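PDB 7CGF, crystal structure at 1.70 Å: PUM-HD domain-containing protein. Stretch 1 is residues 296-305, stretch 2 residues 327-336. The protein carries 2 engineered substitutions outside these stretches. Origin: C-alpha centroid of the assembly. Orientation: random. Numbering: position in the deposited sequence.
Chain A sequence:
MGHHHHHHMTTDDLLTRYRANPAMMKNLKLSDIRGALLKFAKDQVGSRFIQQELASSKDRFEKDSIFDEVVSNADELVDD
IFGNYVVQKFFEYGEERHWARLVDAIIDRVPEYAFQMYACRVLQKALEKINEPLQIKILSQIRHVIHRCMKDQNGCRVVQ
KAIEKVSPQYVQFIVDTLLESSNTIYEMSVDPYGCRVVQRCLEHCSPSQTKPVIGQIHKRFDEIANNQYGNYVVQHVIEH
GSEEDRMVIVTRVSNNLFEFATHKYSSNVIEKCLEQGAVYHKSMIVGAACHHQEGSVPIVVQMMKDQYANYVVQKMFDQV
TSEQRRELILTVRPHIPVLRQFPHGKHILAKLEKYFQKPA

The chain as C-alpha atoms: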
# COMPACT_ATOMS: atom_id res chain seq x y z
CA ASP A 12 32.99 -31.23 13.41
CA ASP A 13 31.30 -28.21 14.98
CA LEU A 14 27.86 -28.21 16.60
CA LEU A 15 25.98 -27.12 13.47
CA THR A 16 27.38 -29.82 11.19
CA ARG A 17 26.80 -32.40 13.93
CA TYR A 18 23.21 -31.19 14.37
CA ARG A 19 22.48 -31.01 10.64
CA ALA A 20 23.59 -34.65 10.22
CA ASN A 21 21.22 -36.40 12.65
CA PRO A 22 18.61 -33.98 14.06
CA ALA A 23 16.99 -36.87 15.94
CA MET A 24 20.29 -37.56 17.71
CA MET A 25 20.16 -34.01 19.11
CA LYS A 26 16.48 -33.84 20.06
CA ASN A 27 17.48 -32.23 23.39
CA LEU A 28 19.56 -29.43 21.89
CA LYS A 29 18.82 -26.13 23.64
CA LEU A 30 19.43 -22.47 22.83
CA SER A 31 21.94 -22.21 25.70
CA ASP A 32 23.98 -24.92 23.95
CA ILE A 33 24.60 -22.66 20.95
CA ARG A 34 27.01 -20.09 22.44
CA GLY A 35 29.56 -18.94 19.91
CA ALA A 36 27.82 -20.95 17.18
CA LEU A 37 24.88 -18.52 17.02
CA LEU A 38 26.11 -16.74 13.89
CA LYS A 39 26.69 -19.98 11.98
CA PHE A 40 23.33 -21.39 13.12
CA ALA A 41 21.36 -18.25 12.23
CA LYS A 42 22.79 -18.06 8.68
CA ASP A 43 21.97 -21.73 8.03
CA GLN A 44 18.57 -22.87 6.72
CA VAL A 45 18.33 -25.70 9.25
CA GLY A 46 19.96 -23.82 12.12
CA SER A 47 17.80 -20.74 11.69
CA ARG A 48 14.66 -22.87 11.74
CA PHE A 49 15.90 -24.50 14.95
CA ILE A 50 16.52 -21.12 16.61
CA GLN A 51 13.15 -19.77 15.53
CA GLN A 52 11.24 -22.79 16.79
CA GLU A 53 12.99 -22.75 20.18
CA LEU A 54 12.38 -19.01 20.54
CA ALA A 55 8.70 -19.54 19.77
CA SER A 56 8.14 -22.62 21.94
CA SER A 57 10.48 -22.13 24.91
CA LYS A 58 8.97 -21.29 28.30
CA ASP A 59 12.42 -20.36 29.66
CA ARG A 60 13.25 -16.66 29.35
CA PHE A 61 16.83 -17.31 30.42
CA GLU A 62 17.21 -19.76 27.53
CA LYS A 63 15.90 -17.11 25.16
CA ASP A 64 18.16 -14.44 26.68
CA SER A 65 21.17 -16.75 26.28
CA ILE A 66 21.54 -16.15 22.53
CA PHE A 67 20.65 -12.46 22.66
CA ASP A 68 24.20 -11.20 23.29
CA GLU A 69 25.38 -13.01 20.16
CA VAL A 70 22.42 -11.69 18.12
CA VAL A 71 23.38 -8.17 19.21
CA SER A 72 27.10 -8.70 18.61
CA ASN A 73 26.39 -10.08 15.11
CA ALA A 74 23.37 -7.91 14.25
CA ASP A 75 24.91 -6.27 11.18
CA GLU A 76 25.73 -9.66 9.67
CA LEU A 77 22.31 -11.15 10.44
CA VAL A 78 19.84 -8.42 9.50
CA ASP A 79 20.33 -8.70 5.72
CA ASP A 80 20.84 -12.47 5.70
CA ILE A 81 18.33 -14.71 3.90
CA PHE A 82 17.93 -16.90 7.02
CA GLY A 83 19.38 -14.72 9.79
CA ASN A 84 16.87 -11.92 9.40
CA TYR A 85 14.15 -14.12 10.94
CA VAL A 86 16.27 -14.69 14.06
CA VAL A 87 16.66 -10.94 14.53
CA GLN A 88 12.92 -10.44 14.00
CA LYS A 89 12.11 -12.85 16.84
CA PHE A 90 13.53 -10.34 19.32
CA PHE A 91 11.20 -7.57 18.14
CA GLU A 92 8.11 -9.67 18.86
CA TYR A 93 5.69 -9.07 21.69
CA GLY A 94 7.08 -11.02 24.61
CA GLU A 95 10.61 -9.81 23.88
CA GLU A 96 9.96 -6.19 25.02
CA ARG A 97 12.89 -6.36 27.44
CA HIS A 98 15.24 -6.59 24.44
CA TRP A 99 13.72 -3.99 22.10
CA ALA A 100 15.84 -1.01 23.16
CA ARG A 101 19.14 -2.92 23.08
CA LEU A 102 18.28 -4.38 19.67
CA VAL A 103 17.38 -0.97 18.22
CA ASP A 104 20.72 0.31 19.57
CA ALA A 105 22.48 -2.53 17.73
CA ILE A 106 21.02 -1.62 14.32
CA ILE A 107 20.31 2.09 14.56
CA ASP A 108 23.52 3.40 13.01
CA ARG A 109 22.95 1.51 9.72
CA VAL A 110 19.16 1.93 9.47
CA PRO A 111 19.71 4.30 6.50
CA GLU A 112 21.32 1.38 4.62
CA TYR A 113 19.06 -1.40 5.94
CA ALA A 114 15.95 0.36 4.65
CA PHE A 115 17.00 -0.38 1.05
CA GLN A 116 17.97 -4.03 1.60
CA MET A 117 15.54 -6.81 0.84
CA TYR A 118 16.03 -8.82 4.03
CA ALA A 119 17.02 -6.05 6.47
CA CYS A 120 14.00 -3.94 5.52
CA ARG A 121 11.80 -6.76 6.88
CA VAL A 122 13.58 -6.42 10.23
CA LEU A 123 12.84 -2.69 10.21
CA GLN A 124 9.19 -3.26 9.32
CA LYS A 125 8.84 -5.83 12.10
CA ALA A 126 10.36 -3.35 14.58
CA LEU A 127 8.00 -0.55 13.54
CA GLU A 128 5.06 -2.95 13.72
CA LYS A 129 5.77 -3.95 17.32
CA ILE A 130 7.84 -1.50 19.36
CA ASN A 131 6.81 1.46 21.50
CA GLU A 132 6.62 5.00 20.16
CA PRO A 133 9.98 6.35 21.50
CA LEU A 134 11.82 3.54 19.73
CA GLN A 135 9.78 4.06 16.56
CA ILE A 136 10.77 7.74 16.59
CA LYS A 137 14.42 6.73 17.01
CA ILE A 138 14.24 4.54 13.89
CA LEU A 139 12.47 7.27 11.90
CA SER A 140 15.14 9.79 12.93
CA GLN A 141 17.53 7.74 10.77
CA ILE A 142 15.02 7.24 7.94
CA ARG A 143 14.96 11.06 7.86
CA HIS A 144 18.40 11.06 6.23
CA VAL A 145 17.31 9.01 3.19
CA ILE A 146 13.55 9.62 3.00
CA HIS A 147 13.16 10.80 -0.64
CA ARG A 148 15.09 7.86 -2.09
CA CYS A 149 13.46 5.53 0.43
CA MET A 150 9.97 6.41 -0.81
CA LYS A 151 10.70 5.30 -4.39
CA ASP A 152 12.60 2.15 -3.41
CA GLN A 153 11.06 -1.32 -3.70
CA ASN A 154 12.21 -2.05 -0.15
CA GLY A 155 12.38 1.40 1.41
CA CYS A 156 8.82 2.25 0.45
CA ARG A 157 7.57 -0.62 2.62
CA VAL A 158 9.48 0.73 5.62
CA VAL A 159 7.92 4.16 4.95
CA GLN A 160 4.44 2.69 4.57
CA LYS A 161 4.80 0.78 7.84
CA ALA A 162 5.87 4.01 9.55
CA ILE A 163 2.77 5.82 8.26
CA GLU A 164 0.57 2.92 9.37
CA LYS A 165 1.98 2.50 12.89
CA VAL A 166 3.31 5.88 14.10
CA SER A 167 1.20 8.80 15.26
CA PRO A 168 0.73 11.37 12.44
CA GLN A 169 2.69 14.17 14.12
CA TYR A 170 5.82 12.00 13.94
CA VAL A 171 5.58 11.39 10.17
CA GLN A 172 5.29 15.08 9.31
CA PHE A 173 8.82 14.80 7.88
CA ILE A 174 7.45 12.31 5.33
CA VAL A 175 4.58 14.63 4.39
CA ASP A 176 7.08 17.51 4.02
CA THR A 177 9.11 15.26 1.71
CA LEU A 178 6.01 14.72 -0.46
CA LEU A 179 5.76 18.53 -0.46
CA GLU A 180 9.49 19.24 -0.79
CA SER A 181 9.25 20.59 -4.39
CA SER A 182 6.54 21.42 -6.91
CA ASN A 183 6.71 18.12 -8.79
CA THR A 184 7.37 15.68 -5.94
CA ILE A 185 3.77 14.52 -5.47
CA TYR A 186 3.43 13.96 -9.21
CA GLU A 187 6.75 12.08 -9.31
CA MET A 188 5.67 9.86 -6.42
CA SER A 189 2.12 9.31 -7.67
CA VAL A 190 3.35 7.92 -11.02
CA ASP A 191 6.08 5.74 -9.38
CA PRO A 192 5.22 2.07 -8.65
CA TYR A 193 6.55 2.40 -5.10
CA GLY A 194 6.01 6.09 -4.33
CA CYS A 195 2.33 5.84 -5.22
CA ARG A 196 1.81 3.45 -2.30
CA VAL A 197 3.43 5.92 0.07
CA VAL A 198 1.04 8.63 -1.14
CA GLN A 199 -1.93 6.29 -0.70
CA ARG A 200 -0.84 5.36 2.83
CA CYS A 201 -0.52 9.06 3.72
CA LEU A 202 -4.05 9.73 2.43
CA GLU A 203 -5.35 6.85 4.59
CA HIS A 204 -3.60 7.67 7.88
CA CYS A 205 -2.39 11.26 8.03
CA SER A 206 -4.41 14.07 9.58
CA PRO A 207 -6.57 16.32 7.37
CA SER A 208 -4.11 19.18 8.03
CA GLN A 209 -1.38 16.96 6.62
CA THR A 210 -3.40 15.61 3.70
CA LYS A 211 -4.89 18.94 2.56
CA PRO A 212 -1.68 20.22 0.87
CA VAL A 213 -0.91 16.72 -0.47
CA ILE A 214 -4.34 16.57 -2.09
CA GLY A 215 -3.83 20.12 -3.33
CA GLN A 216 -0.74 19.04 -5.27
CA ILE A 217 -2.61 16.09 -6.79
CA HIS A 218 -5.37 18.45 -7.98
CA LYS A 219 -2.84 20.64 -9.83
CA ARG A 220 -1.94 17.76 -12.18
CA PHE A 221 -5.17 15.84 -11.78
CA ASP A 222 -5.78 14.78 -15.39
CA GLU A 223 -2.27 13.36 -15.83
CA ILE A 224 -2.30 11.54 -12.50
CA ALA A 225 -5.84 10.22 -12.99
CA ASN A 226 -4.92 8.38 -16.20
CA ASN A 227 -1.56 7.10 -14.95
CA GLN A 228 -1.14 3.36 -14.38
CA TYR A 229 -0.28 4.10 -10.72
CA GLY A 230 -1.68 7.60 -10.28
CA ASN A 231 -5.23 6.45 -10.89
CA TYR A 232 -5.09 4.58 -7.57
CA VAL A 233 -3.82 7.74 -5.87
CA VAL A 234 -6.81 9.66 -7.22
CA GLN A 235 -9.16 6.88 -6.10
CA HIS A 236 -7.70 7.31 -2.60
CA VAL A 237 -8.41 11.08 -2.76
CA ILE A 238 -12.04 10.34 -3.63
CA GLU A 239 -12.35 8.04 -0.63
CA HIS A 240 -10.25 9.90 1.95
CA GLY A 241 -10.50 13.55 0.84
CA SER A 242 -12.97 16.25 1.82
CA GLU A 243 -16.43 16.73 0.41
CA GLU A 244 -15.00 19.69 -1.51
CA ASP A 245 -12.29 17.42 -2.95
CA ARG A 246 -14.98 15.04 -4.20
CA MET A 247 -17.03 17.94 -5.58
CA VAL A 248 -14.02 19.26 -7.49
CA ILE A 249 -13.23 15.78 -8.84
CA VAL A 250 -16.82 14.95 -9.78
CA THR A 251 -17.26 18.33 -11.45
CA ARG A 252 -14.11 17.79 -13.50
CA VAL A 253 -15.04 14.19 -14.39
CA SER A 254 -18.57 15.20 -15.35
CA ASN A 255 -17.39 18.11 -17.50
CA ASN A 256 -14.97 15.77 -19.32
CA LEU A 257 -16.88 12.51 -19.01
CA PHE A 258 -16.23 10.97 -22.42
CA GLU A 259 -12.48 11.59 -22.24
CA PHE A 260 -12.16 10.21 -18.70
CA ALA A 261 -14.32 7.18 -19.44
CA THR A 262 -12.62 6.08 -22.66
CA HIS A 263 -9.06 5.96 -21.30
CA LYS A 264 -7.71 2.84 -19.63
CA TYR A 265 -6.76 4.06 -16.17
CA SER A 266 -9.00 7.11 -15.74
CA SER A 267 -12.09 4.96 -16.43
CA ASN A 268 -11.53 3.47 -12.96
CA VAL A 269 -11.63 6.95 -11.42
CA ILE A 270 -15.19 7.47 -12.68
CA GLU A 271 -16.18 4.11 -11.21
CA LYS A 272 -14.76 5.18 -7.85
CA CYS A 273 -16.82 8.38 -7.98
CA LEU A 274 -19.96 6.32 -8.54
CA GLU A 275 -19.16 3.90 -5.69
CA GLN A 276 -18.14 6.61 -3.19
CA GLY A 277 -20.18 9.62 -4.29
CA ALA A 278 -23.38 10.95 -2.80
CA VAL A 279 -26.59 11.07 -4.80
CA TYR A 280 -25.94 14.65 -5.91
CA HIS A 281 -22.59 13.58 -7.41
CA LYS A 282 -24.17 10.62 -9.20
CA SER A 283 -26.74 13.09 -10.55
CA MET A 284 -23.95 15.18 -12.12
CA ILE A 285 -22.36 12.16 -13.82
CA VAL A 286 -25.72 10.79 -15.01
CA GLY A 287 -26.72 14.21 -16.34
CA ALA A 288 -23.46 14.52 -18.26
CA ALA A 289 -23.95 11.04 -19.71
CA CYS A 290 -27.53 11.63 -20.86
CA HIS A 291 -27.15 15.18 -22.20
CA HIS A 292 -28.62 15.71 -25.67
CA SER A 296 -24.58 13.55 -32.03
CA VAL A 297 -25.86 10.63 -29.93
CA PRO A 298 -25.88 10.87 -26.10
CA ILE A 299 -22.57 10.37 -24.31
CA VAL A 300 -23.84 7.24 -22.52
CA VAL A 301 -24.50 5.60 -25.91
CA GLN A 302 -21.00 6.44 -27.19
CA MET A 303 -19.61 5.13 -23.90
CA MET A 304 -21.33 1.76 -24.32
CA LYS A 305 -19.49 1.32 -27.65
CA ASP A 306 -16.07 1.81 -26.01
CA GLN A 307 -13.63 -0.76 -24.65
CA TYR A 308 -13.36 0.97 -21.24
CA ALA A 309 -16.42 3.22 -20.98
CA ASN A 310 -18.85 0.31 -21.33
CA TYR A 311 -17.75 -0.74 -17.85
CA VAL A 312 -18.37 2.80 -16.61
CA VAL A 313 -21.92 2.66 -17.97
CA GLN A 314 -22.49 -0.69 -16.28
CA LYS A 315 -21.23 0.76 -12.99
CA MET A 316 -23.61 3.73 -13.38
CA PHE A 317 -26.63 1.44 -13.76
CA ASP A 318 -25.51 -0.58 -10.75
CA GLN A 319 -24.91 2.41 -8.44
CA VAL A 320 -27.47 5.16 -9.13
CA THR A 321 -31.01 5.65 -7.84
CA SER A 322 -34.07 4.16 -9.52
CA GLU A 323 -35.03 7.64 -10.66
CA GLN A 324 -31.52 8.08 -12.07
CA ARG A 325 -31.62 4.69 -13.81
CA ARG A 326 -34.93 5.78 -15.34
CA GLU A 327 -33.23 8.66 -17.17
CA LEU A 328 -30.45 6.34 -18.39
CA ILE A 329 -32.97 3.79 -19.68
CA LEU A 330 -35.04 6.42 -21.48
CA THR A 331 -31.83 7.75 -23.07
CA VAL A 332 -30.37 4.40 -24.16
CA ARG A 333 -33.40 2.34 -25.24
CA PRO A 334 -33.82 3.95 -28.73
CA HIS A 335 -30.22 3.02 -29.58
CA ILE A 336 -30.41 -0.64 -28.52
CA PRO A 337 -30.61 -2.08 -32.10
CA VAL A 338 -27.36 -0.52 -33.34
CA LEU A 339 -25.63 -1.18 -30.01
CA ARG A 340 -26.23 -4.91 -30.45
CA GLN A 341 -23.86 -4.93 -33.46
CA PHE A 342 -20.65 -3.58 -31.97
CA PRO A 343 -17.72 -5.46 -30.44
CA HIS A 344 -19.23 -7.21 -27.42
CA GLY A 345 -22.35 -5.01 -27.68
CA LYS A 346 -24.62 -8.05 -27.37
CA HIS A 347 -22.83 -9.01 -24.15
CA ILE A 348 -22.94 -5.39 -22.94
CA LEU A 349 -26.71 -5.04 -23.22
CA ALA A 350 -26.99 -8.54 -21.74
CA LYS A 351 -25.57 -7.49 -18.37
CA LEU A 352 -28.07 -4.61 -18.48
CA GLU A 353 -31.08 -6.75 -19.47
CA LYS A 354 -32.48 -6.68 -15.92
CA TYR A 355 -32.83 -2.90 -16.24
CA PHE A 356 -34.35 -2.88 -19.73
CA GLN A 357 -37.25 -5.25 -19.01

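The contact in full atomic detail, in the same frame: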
# COMPACT_ATOMS: atom_id res chain seq x y z
N SER A 296 -25.25 14.78 -32.46
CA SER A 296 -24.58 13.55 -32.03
C SER A 296 -25.46 12.77 -31.06
O SER A 296 -26.44 13.30 -30.53
CB SER A 296 -23.23 13.87 -31.40
N VAL A 297 -25.10 11.51 -30.82
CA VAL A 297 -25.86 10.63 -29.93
C VAL A 297 -25.44 10.92 -28.49
O VAL A 297 -24.37 11.52 -28.27
CB VAL A 297 -25.65 9.16 -30.30
CG1 VAL A 297 -25.88 8.94 -31.79
CG2 VAL A 297 -24.27 8.70 -29.91
N PRO A 298 -26.24 10.55 -27.49
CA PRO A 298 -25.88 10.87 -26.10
C PRO A 298 -24.58 10.20 -25.69
O PRO A 298 -24.22 9.14 -26.19
CB PRO A 298 -27.06 10.32 -25.28
CG PRO A 298 -28.19 10.23 -26.26
CD PRO A 298 -27.56 9.90 -27.57
N ILE A 299 -23.88 10.85 -24.75
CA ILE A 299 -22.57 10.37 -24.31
C ILE A 299 -22.66 8.93 -23.82
O ILE A 299 -21.76 8.11 -24.10
CB ILE A 299 -22.00 11.30 -23.22
CG1 ILE A 299 -21.77 12.71 -23.79
CG2 ILE A 299 -20.71 10.76 -22.64
CD1 ILE A 299 -20.62 12.81 -24.74
N VAL A 300 -23.72 8.59 -23.09
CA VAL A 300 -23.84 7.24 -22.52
C VAL A 300 -23.89 6.19 -23.63
O VAL A 300 -23.37 5.08 -23.45
CB VAL A 300 -25.08 7.16 -21.59
CG1 VAL A 300 -26.38 7.51 -22.35
CG2 VAL A 300 -25.16 5.79 -20.93
N VAL A 301 -24.46 6.53 -24.78
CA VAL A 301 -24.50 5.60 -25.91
C VAL A 301 -23.10 5.41 -26.48
O VAL A 301 -22.64 4.28 -26.69
CB VAL A 301 -25.48 6.11 -26.98
CG1 VAL A 301 -25.48 5.18 -28.18
CG2 VAL A 301 -26.87 6.24 -26.37
N GLN A 302 -22.39 6.52 -26.74
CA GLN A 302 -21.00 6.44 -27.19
C GLN A 302 -20.15 5.64 -26.21
O GLN A 302 -19.30 4.84 -26.62
CB GLN A 302 -20.42 7.84 -27.36
CG GLN A 302 -21.25 8.76 -28.25
CD GLN A 302 -20.69 10.17 -28.31
OE1 GLN A 302 -19.48 10.37 -28.29
NE2 GLN A 302 -21.59 11.15 -28.36
N MET A 303 -20.38 5.84 -24.91
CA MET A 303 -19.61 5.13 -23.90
C MET A 303 -19.83 3.63 -23.98
O MET A 303 -18.89 2.85 -23.78
CB MET A 303 -19.99 5.66 -22.51
CG MET A 303 -19.42 7.04 -22.22
SD MET A 303 -20.10 7.74 -20.70
CE MET A 303 -19.47 6.60 -19.47
N MET A 304 -21.05 3.19 -24.27
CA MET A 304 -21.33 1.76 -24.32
C MET A 304 -20.62 1.09 -25.49
O MET A 304 -20.45 -0.14 -25.46
CB MET A 304 -22.84 1.53 -24.41
CG MET A 304 -23.59 1.86 -23.13
SD MET A 304 -25.38 1.76 -23.30
CE MET A 304 -25.60 -0.02 -23.25
N LYS A 305 -20.22 1.85 -26.50
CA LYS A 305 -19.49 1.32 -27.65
C LYS A 305 -17.99 1.21 -27.40
O LYS A 305 -17.27 0.73 -28.29
CB LYS A 305 -19.74 2.19 -28.88
CG LYS A 305 -21.19 2.21 -29.36
CD LYS A 305 -21.42 3.33 -30.37
CE LYS A 305 -22.86 3.31 -30.88
NZ LYS A 305 -23.21 4.54 -31.64
N GLU A 327 -33.71 7.76 -16.13
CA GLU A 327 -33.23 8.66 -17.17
C GLU A 327 -32.25 7.95 -18.10
O GLU A 327 -32.26 8.18 -19.32
CB GLU A 327 -32.57 9.89 -16.55
CG GLU A 327 -32.06 10.89 -17.60
CD GLU A 327 -31.36 12.11 -17.00
OE1 GLU A 327 -31.07 13.06 -17.76
OE2 GLU A 327 -31.12 12.12 -15.77
N LEU A 328 -31.38 7.09 -17.55
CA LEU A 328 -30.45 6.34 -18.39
C LEU A 328 -31.18 5.41 -19.34
O LEU A 328 -30.81 5.29 -20.52
CB LEU A 328 -29.48 5.54 -17.52
CG LEU A 328 -28.43 6.34 -16.77
CD1 LEU A 328 -27.85 5.48 -15.68
CD2 LEU A 328 -27.34 6.79 -17.72
N ILE A 329 -32.20 4.71 -18.84
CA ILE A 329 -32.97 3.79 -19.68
C ILE A 329 -33.68 4.55 -20.80
O ILE A 329 -33.64 4.14 -21.97
CB ILE A 329 -33.97 3.00 -18.81
CG1 ILE A 329 -33.24 2.01 -17.92
CG2 ILE A 329 -35.02 2.31 -19.70
CD1 ILE A 329 -34.01 1.63 -16.66
N LEU A 330 -34.33 5.66 -20.46
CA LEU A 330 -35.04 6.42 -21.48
C LEU A 330 -34.08 6.98 -22.52
O LEU A 330 -34.46 7.15 -23.69
CB LEU A 330 -35.86 7.53 -20.82
CG LEU A 330 -36.96 6.98 -19.90
CD1 LEU A 330 -37.57 8.04 -19.00
CD2 LEU A 330 -38.04 6.27 -20.72
N THR A 331 -32.82 7.23 -22.14
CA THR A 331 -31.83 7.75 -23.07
C THR A 331 -31.24 6.66 -23.97
O THR A 331 -30.96 6.92 -25.14
CB THR A 331 -30.72 8.45 -22.28
OG1 THR A 331 -31.30 9.44 -21.42
CG2 THR A 331 -29.72 9.12 -23.20
N VAL A 332 -31.08 5.45 -23.45
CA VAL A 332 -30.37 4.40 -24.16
C VAL A 332 -31.30 3.58 -25.04
O VAL A 332 -30.92 3.20 -26.16
CB VAL A 332 -29.62 3.51 -23.15
CG1 VAL A 332 -29.11 2.24 -23.83
CG2 VAL A 332 -28.46 4.27 -22.51
N ARG A 333 -32.52 3.30 -24.57
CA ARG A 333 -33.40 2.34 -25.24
C ARG A 333 -33.57 2.57 -26.74
O ARG A 333 -33.56 1.57 -27.49
CB ARG A 333 -34.77 2.32 -24.55
CG ARG A 333 -35.58 1.07 -24.88
CD ARG A 333 -36.98 1.09 -24.29
NE ARG A 333 -37.01 0.83 -22.85
CZ ARG A 333 -36.87 -0.37 -22.30
NH1 ARG A 333 -36.66 -1.43 -23.06
NH2 ARG A 333 -36.92 -0.51 -20.98
N PRO A 334 -33.74 3.80 -27.26
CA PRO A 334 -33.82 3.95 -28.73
C PRO A 334 -32.62 3.42 -29.49
O PRO A 334 -32.76 3.02 -30.65
CB PRO A 334 -33.96 5.47 -28.90
CG PRO A 334 -34.61 5.93 -27.65
CD PRO A 334 -34.06 5.06 -26.56
N HIS A 335 -31.44 3.40 -28.88
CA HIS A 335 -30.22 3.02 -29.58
C HIS A 335 -29.89 1.55 -29.45
O HIS A 335 -28.84 1.12 -29.95
CB HIS A 335 -29.05 3.87 -29.07
CG HIS A 335 -29.31 5.34 -29.13
ND1 HIS A 335 -28.76 6.15 -30.10
CD2 HIS A 335 -30.08 6.15 -28.36
CE1 HIS A 335 -29.17 7.39 -29.92
NE2 HIS A 335 -29.97 7.42 -28.87
N ILE A 336 -30.75 0.76 -28.81
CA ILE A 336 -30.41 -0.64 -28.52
C ILE A 336 -30.17 -1.46 -29.78
O ILE A 336 -29.27 -2.31 -29.76
CB ILE A 336 -31.46 -1.25 -27.58
CG1 ILE A 336 -31.46 -0.50 -26.25
CG2 ILE A 336 -31.19 -2.73 -27.36
CD1 ILE A 336 -32.12 -1.25 -25.11

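A helix of stretch 1 and a helical segment of stretch 2 meet here at a steep angle. Helix 299-304 and the helix that runs through 327-332 have axes 10.0 Å apart at closest approach, with 75° between their N-to-C directions. The contact buries 376 Å² of surface, summed over both sides. The closest CA pair is Val-301 CA and Val-332 CA, 6.2 Å apart. Pro-298 occupies the N-cap position of the first helix, and Pro-298 O accepts from Gln-302 N at 3.2 Å; the second stretch continues into a 3-10 segment, 333-335, in which His-335 N donates to Val-332 O at 2.8 Å.

No hydrogen bond crosses between the stretches, so the contact rests on van der Waals packing. Val-300, whose CA-to-CB bond points toward the other stretch, packs among three side chains: Val-300 CG2 is 4.0 Å from Leu-328 CD2, while Val-300 CG1 lies 3.9 Å from Val-332 CG2 and 3.8 Å from Thr-331 CG2. One turn on, Met-304 SD reaches Val-332 CG1 at 3.8 Å, extending the apolar surface around that valine.

Thr-331 divides its chemistry. Thr-331 OG1 donates to Glu-327 O, 2.6 Å away in its own helix, which satisfies the hydroxyl, while Thr-331 CG2 packs against Pro-298 CB at 3.6 Å.

His-335 has the largest area covered by the opposing stretch. Val-301 CG2 sits 3.9 Å from the centroid of the His-335 ring and 18° off the ring normal, a CH-pi contact over one face. Pro-298 CD, 3.7 Å from His-335 NE2, and Val-297 CB, 4.0 Å from His-335 CE1, approach obliquely. Within the first stretch, Gln-302 NE2 donates to Val-297 O at 2.8 Å with an N-H...acceptor angle of 150°, tying the segment before the helix to its first turn.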